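Local coordinates for gamma-glutamyl phosphate reductase (Thermotoga maritima, PDB 1O20), which probably catalyses the NADPH-dependent reduction of L-glutamyl phosphate to glutamate semialdehyde and phosphate, the second step from glutamate towards proline, at residues K364-S367 with A373-V376; T348-S353 with R381-G386; N138-T143 with S171-A176. All coordinates share one frame; numbering follows the deposited sequence.

Contact 1: K364-S367 with A373-V376; sequences KFVS and AVYV
Val366, on the last part of helix 359-368, and Val374, on strand 373-376, mark the closest approach of the two backbones, with 6.1 Å between Val366 CA and Val374 CA. The helix lies against one face of the strand, and the side chains that meet are apolar. Val374 points toward the helix and sits at the middle of the contact. One branch does most of the work: CG1 lies anti to the backbone N (chi1 -170°), and this torsion aims it at the aromatic side chain of Phe365. Phe365 reaches it in turn from the helix with its CG anti to N (chi1 -169°). The methyl comes at the ring obliquely, equally near two of its carbons, 3.8 Å from Phe365 CD2 to Val374 CG1 and likewise from Phe365 CE2. The same methyl lies 4.0 Å from Val366 CA, so it fits into the angle formed by the ring and the helix backbone. Next to this, Val366 and Val376 meet methyl to methyl, CG2 of Val366 to CG2 of Val376 at 3.7 Å, their side chains crossing at about a right angle. That pair lies nearer the surface, Val366 being exposed, whereas the Phe365 ring is buried: Ile340 and Ile343 of helix 336-346 and Ile354 of strand 351-355 pack on it too. Tyr375 turns its side chain from the helix to the opposite face of the sheet. With strand 351-355 before the helix and strand 373-376 after it, parallel and side by side, the contact is the helix-to-sheet packing of a classical beta-alpha-beta crossover, here at the edge of the seven-stranded parallel sheet of an aldehyde dehydrogenase fold.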
loop_
_atom_site.group_PDB
_atom_site.type_symbol
_atom_site.label_atom_id
_atom_site.label_comp_id
_atom_site.label_asym_id
_atom_site.label_seq_id
_atom_site.Cartn_x
_atom_site.Cartn_y
_atom_site.Cartn_z
ATOM N N LYS A 364 -22.920 -14.801 -3.836
ATOM C CA LYS A 364 -22.020 -15.736 -4.463
ATOM C C LYS A 364 -20.703 -15.014 -4.827
ATOM O O LYS A 364 -19.622 -15.570 -4.662
ATOM C CB LYS A 364 -22.663 -16.345 -5.714
ATOM C CG LYS A 364 -21.869 -17.416 -6.482
ATOM C CD LYS A 364 -22.779 -18.099 -7.534
ATOM C CE LYS A 364 -22.187 -19.278 -8.316
ATOM N NZ LYS A 364 -21.716 -20.427 -7.525
ATOM N N PHE A 365 -20.807 -13.818 -5.398
ATOM C CA PHE A 365 -19.632 -13.073 -5.832
ATOM C C PHE A 365 -18.674 -12.812 -4.650
ATOM O O PHE A 365 -17.489 -13.110 -4.729
ATOM C CB PHE A 365 -20.071 -11.763 -6.500
ATOM C CG PHE A 365 -18.976 -11.016 -7.214
ATOM C CD1 PHE A 365 -18.688 -11.276 -8.519
ATOM C CD2 PHE A 365 -18.257 -10.018 -6.556
ATOM C CE1 PHE A 365 -17.673 -10.535 -9.192
ATOM C CE2 PHE A 365 -17.278 -9.302 -7.196
ATOM C CZ PHE A 365 -16.973 -9.569 -8.518
ATOM N N VAL A 366 -19.223 -12.327 -3.546
ATOM C CA VAL A 366 -18.475 -11.957 -2.364
ATOM C C VAL A 366 -17.851 -13.198 -1.712
ATOM O O VAL A 366 -16.767 -13.155 -1.139
ATOM C CB VAL A 366 -19.431 -11.215 -1.378
ATOM C CG1 VAL A 366 -19.218 -11.586 0.066
ATOM C CG2 VAL A 366 -19.351 -9.781 -1.613
ATOM N N SER A 367 -18.516 -14.327 -1.868
ATOM C CA SER A 367 -18.037 -15.540 -1.277
ATOM C C SER A 367 -16.981 -16.174 -2.200
ATOM O O SER A 367 -15.980 -16.709 -1.748
ATOM C CB SER A 367 -19.244 -16.452 -1.006
ATOM O OG SER A 367 -18.801 -17.778 -0.996
ATOM N N ALA A 373 -9.815 -6.898 -1.503
ATOM C CA ALA A 373 -11.093 -6.238 -1.321
ATOM C C ALA A 373 -12.108 -6.620 -2.423
ATOM O O ALA A 373 -11.794 -6.500 -3.599
ATOM C CB ALA A 373 -10.926 -4.730 -1.264
ATOM N N VAL A 374 -13.309 -7.056 -2.002
ATOM C CA VAL A 374 -14.409 -7.451 -2.869
ATOM C C VAL A 374 -15.650 -6.599 -2.543
ATOM O O VAL A 374 -16.077 -6.497 -1.390
ATOM C CB VAL A 374 -14.706 -8.917 -2.714
ATOM C CG1 VAL A 374 -15.692 -9.411 -3.796
ATOM C CG2 VAL A 374 -13.419 -9.699 -2.797
ATOM N N TYR A 375 -16.168 -5.926 -3.565
ATOM C CA TYR A 375 -17.206 -4.918 -3.420
ATOM C C TYR A 375 -18.512 -5.349 -4.048
ATOM O O TYR A 375 -18.508 -5.990 -5.087
ATOM C CB TYR A 375 -16.806 -3.652 -4.119
ATOM C CG TYR A 375 -15.561 -2.993 -3.575
ATOM C CD1 TYR A 375 -15.666 -2.002 -2.624
ATOM C CD2 TYR A 375 -14.283 -3.416 -3.957
ATOM C CE1 TYR A 375 -14.564 -1.393 -2.092
ATOM C CE2 TYR A 375 -13.156 -2.810 -3.423
ATOM C CZ TYR A 375 -13.330 -1.778 -2.493
ATOM O OH TYR A 375 -12.267 -1.142 -1.927
ATOM N N VAL A 376 -19.604 -4.962 -3.397
ATOM C CA VAL A 376 -20.924 -4.926 -4.008
ATOM C C VAL A 376 -21.369 -3.479 -4.106
ATOM O O VAL A 376 -21.420 -2.748 -3.123
ATOM C CB VAL A 376 -21.971 -5.727 -3.214
ATOM C CG1 VAL A 376 -23.317 -5.729 -3.961
ATOM C CG2 VAL A 376 -21.469 -7.110 -3.009
#

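Contact 2: T348-S353 with R381-G386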
loop_
_atom_site.group_PDB
_atom_site.type_symbol
_atom_site.label_atom_id
_atom_site.label_comp_id
_atom_site.label_asym_id
_atom_site.label_seq_id
_atom_site.Cartn_x
_atom_site.Cartn_y
_atom_site.Cartn_z
ATOM N N THR A 348 -5.427 -10.125 -10.150
ATOM C CA THR A 348 -4.180 -10.186 -9.403
ATOM C C THR A 348 -4.454 -10.094 -7.912
ATOM O O THR A 348 -3.551 -9.845 -7.127
ATOM C CB THR A 348 -3.259 -9.070 -9.827
ATOM O OG1 THR A 348 -3.917 -7.785 -9.720
ATOM C CG2 THR A 348 -2.873 -9.228 -11.326
ATOM N N GLY A 349 -5.717 -10.235 -7.518
ATOM C CA GLY A 349 -6.059 -10.320 -6.114
ATOM C C GLY A 349 -6.066 -8.993 -5.382
ATOM O O GLY A 349 -5.878 -8.947 -4.180
ATOM N N HIS A 350 -6.308 -7.904 -6.099
ATOM C CA HIS A 350 -6.357 -6.588 -5.470
ATOM C C HIS A 350 -7.790 -6.222 -5.097
ATOM O O HIS A 350 -8.196 -6.382 -3.939
ATOM C CB HIS A 350 -5.706 -5.541 -6.394
ATOM C CG HIS A 350 -5.389 -4.236 -5.730
ATOM N ND1 HIS A 350 -6.358 -3.367 -5.286
ATOM C CD2 HIS A 350 -4.194 -3.650 -5.444
ATOM C CE1 HIS A 350 -5.780 -2.302 -4.756
ATOM N NE2 HIS A 350 -4.467 -2.452 -4.825
ATOM N N SER A 351 -8.517 -5.658 -6.064
ATOM C CA SER A 351 -9.857 -5.186 -5.882
ATOM C C SER A 351 -10.773 -5.705 -7.017
ATOM O O SER A 351 -10.412 -5.672 -8.175
ATOM C CB SER A 351 -9.856 -3.658 -5.847
ATOM O OG SER A 351 -9.041 -3.224 -4.790
ATOM N N GLU A 352 -11.967 -6.168 -6.642
ATOM C CA GLU A 352 -12.969 -6.686 -7.582
ATOM C C GLU A 352 -14.351 -6.245 -7.119
ATOM O O GLU A 352 -14.642 -6.276 -5.923
ATOM C CB GLU A 352 -12.891 -8.225 -7.659
ATOM C CG GLU A 352 -11.501 -8.786 -7.878
ATOM C CD GLU A 352 -10.874 -8.449 -9.234
ATOM O OE1 GLU A 352 -11.569 -7.867 -10.088
ATOM O OE2 GLU A 352 -9.670 -8.745 -9.431
ATOM N N SER A 353 -15.205 -5.869 -8.065
ATOM C CA SER A 353 -16.526 -5.335 -7.771
ATOM C C SER A 353 -17.657 -5.923 -8.620
ATOM O O SER A 353 -17.500 -6.181 -9.833
ATOM C CB SER A 353 -16.525 -3.834 -7.944
ATOM O OG SER A 353 -17.801 -3.302 -7.561
ATOM N N ARG A 381 -11.994 2.226 -5.991
ATOM C CA ARG A 381 -11.192 3.315 -5.452
ATOM C C ARG A 381 -11.116 3.328 -3.946
ATOM O O ARG A 381 -10.290 4.036 -3.364
ATOM C CB ARG A 381 -11.772 4.653 -5.899
ATOM C CG ARG A 381 -11.502 4.989 -7.352
ATOM C CD ARG A 381 -10.091 5.493 -7.593
ATOM N NE ARG A 381 -9.811 6.690 -6.829
ATOM C CZ ARG A 381 -8.677 6.950 -6.174
ATOM N NH1 ARG A 381 -7.660 6.100 -6.184
ATOM N NH2 ARG A 381 -8.569 8.087 -5.496
ATOM N N PHE A 382 -11.997 2.603 -3.293
ATOM C CA PHE A 382 -12.022 2.630 -1.858
ATOM C C PHE A 382 -10.909 1.801 -1.252
ATOM O O PHE A 382 -10.715 1.885 -0.053
ATOM C CB PHE A 382 -13.367 2.146 -1.331
ATOM C CG PHE A 382 -14.508 3.106 -1.586
ATOM C CD1 PHE A 382 -14.480 4.396 -1.092
ATOM C CD2 PHE A 382 -15.632 2.695 -2.288
ATOM C CE1 PHE A 382 -15.552 5.268 -1.322
ATOM C CE2 PHE A 382 -16.662 3.528 -2.510
ATOM C CZ PHE A 382 -16.630 4.843 -2.036
ATOM N N THR A 383 -10.186 0.999 -2.043
ATOM C CA THR A 383 -9.171 0.112 -1.483
ATOM C C THR A 383 -7.941 0.968 -1.126
ATOM O O THR A 383 -7.108 1.270 -1.993
ATOM C CB THR A 383 -8.763 -0.977 -2.440
ATOM O OG1 THR A 383 -9.904 -1.778 -2.784
ATOM C CG2 THR A 383 -7.777 -1.961 -1.702
ATOM N N ASP A 384 -7.892 1.368 0.148
ATOM C CA ASP A 384 -7.016 2.431 0.608
ATOM C C ASP A 384 -7.171 2.599 2.117
ATOM O O ASP A 384 -8.281 2.555 2.657
ATOM C CB ASP A 384 -7.402 3.723 -0.126
ATOM C CG ASP A 384 -6.794 4.967 0.503
ATOM O OD1 ASP A 384 -7.440 5.582 1.397
ATOM O OD2 ASP A 384 -5.656 5.358 0.177
ATOM N N GLY A 385 -6.074 2.769 2.843
ATOM C CA GLY A 385 -6.139 2.724 4.305
ATOM C C GLY A 385 -6.996 3.838 4.913
ATOM O O GLY A 385 -7.796 3.618 5.840
ATOM N N GLY A 386 -6.872 5.042 4.367
ATOM C CA GLY A 386 -7.674 6.182 4.816
ATOM C C GLY A 386 -9.159 5.895 4.671
ATOM O O GLY A 386 -9.938 6.102 5.599
#
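Thr383 meets His350 and Ser351 with both of its branches, and everything tight in this contact happens there. Its hydroxyl lies 2.6 Å from the hydroxyl of Ser351, OG1 to OG, a short hydrogen bond. Ser351 OG is also gripped from within its own segment, by the preceding residue, at 2.7 Å from His350 ND1 to Ser351 OG, and Thr383 OG1 is held a second time by the hydroxyl of Tyr375. The result is a buried chain of polar groups running His350, Ser351, Thr383, Tyr375. With CG2 of Thr383 anti to its own N, the methyl is left to lean on the imidazole, 3.7 Å from Thr383 CG2 to His350 CE1. His350 precedes and Ser351 opens strand 351-355, an inner strand of the seven-stranded parallel sheet, so the chain of bonds ties the start of that strand to the long loop following strand 373-376. A valine in place of Thr383 would probably leave the hydroxyls of Ser351 and Tyr375 each short of a partner in a buried spot. The grip ends abruptly on either side of Thr383: Phe382 is exposed and Asp384 partly so, and neither touches 348-353. Gly386, further on, is exposed as well, while Arg381 turns away from the strand and bonds through NE to Gln262.

Contact 3: N138-T143 with S171-A176; sequences NVTVET and SAIREA
Thr140, which touches Ile173 across the contact, has a hydroxyl held by two groups: its OG1 is hydrogen-bonded to the hydroxyl of Tyr133 and to OD1 of Asn166, the latter on the same helix, 163-177, as Ile173. This pins the threonine to the neighbouring helix on its polar side and presents its methyl to the isoleucine. Ile173 does the reaching with a single atom. Its outer chain is extended (chi2 169°), which carries CD1 out from the helix to lie 4.3 Å from Thr140 CG2 and the same distance from Thr140 O and Val141 CG2. These are light touches, and within these segments the backbones come no closer than 8.1 Å, Val141 CA to Ile173 CA; Ile169 and Val170, earlier on helix 163-177, add to the packing on Thr140. Helix 35-51 packs on both sides of the contact, with Leu49 on Val141 and Ile45 on Ile173. Helix 138-149 is braced from within. Val139 O takes two donors from Thr143, OG1 at 2.8 Å and the backbone N at 3.0 Å, arriving at opposite faces of the carbonyl. Asn138 ND2 gives Glu142 OE2 a short bond of 2.6 Å, almost straight at 171°, in the plane of the amide but from above the carboxylate. The two helices follow successive strands, 129-132 and 154-157, of the four-stranded parallel sheet, consistent with the Rossmann-like coenzyme domain of aldehyde dehydrogenases. Dispersion around one isoleucine methyl supplies little direction, so the hydrogen bonds of the Thr140 hydroxyl probably do more to fix the orientation.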
loop_
_atom_site.group_PDB
_atom_site.type_symbol
_atom_site.label_atom_id
_atom_site.label_comp_id
_atom_site.label_asym_id
_atom_site.label_seq_id
_atom_site.Cartn_x
_atom_site.Cartn_y
_atom_site.Cartn_z
ATOM N N ASN A 138 8.434 12.016 0.432
ATOM C CA ASN A 138 7.428 11.876 1.508
ATOM C C ASN A 138 7.370 10.471 2.109
ATOM O O ASN A 138 7.035 10.317 3.283
ATOM C CB ASN A 138 6.024 12.242 1.032
ATOM C CG ASN A 138 5.583 11.401 -0.168
ATOM O OD1 ASN A 138 6.215 11.455 -1.233
ATOM N ND2 ASN A 138 4.511 10.609 0.002
ATOM N N VAL A 139 7.703 9.470 1.301
ATOM C CA VAL A 139 7.656 8.081 1.714
ATOM C C VAL A 139 8.581 7.896 2.883
ATOM O O VAL A 139 8.290 7.124 3.780
ATOM C CB VAL A 139 8.033 7.154 0.543
ATOM C CG1 VAL A 139 8.338 5.729 1.005
ATOM C CG2 VAL A 139 6.896 7.174 -0.526
ATOM N N THR A 140 9.671 8.653 2.880
ATOM C CA THR A 140 10.642 8.653 3.960
ATOM C C THR A 140 10.006 8.917 5.328
ATOM O O THR A 140 10.262 8.207 6.286
ATOM C CB THR A 140 11.721 9.704 3.640
ATOM O OG1 THR A 140 12.370 9.344 2.405
ATOM C CG2 THR A 140 12.831 9.743 4.690
ATOM N N VAL A 141 9.220 9.963 5.422
ATOM C CA VAL A 141 8.478 10.255 6.626
ATOM C C VAL A 141 7.325 9.290 6.898
ATOM O O VAL A 141 7.200 8.767 8.027
ATOM C CB VAL A 141 7.966 11.693 6.600
ATOM C CG1 VAL A 141 6.981 11.962 7.762
ATOM C CG2 VAL A 141 9.163 12.660 6.655
ATOM N N GLU A 142 6.509 9.044 5.883
ATOM C CA GLU A 142 5.309 8.240 6.057
ATOM C C GLU A 142 5.630 6.880 6.646
ATOM O O GLU A 142 4.975 6.458 7.579
ATOM C CB GLU A 142 4.591 8.064 4.737
ATOM C CG GLU A 142 3.952 9.342 4.243
ATOM C CD GLU A 142 3.521 9.253 2.800
ATOM O OE1 GLU A 142 3.547 8.116 2.241
ATOM O OE2 GLU A 142 3.168 10.337 2.240
ATOM N N THR A 143 6.644 6.199 6.121
ATOM C CA THR A 143 6.953 4.863 6.594
ATOM C C THR A 143 7.576 4.911 7.949
ATOM O O THR A 143 7.216 4.105 8.794
ATOM C CB THR A 143 7.843 4.098 5.609
ATOM O OG1 THR A 143 9.026 4.849 5.305
ATOM C CG2 THR A 143 7.117 3.931 4.265
ATOM N N SER A 171 18.025 13.484 8.346
ATOM C CA SER A 171 18.777 14.269 9.289
ATOM C C SER A 171 17.818 14.980 10.253
ATOM O O SER A 171 18.044 14.977 11.453
ATOM C CB SER A 171 19.709 15.238 8.552
ATOM O OG SER A 171 20.350 16.119 9.457
ATOM N N ALA A 172 16.750 15.577 9.736
ATOM C CA ALA A 172 15.736 16.223 10.571
ATOM C C ALA A 172 15.039 15.247 11.553
ATOM O O ALA A 172 14.836 15.564 12.710
ATOM C CB ALA A 172 14.761 16.883 9.724
ATOM N N ILE A 173 14.685 14.055 11.062
ATOM C CA ILE A 173 14.072 13.015 11.858
ATOM C C ILE A 173 14.972 12.651 13.052
ATOM O O ILE A 173 14.497 12.586 14.187
ATOM C CB ILE A 173 13.800 11.737 10.978
ATOM C CG1 ILE A 173 12.659 11.996 9.967
ATOM C CG2 ILE A 173 13.545 10.534 11.888
ATOM C CD1 ILE A 173 12.470 10.901 8.840
ATOM N N ARG A 174 16.258 12.413 12.785
ATOM C CA ARG A 174 17.210 11.978 13.846
ATOM C C ARG A 174 17.479 13.113 14.861
ATOM O O ARG A 174 17.730 12.876 16.035
ATOM C CB ARG A 174 18.507 11.498 13.210
ATOM C CG ARG A 174 18.351 10.195 12.485
ATOM C CD ARG A 174 19.525 9.845 11.592
ATOM N NE ARG A 174 20.802 9.716 12.302
ATOM C CZ ARG A 174 21.340 8.595 12.735
ATOM N NH1 ARG A 174 20.714 7.445 12.646
ATOM N NH2 ARG A 174 22.528 8.629 13.325
ATOM N N GLU A 175 17.465 14.345 14.385
ATOM C CA GLU A 175 17.560 15.500 15.290
ATOM C C GLU A 175 16.402 15.451 16.275
ATOM O O GLU A 175 16.567 15.747 17.446
ATOM C CB GLU A 175 17.408 16.810 14.544
ATOM C CG GLU A 175 18.643 17.431 13.988
ATOM C CD GLU A 175 18.306 18.835 13.486
ATOM O OE1 GLU A 175 18.349 19.785 14.310
ATOM O OE2 GLU A 175 17.970 18.971 12.290
ATOM N N ALA A 176 15.205 15.118 15.787
ATOM C CA ALA A 176 14.061 15.008 16.679
ATOM C C ALA A 176 14.256 13.870 17.662
ATOM O O ALA A 176 13.971 14.034 18.832
ATOM C CB ALA A 176 12.795 14.820 15.919
#

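Along the chain contact 3 closes first; contact 1 then lies nested inside the loop that contact 2 closes. Contacts 1 and 2 are neighbours, their centres about 12 Å apart, and share one seven-stranded parallel sheet: strands 351-355 and 373-376 lie side by side in it, and Tyr375 of contact 1 bridges directly to contact 2. Contact 3 joins two helices that follow strands 129-132 and 154-157 of the separate four-stranded parallel sheet, its centre about 39 Å from that of contact 1 and about 28 Å from that of contact 2. This is consistent with separate coenzyme-binding and catalytic domains in the aldehyde dehydrogenase fold, contacts 1 and 2 lying in the probable catalytic one.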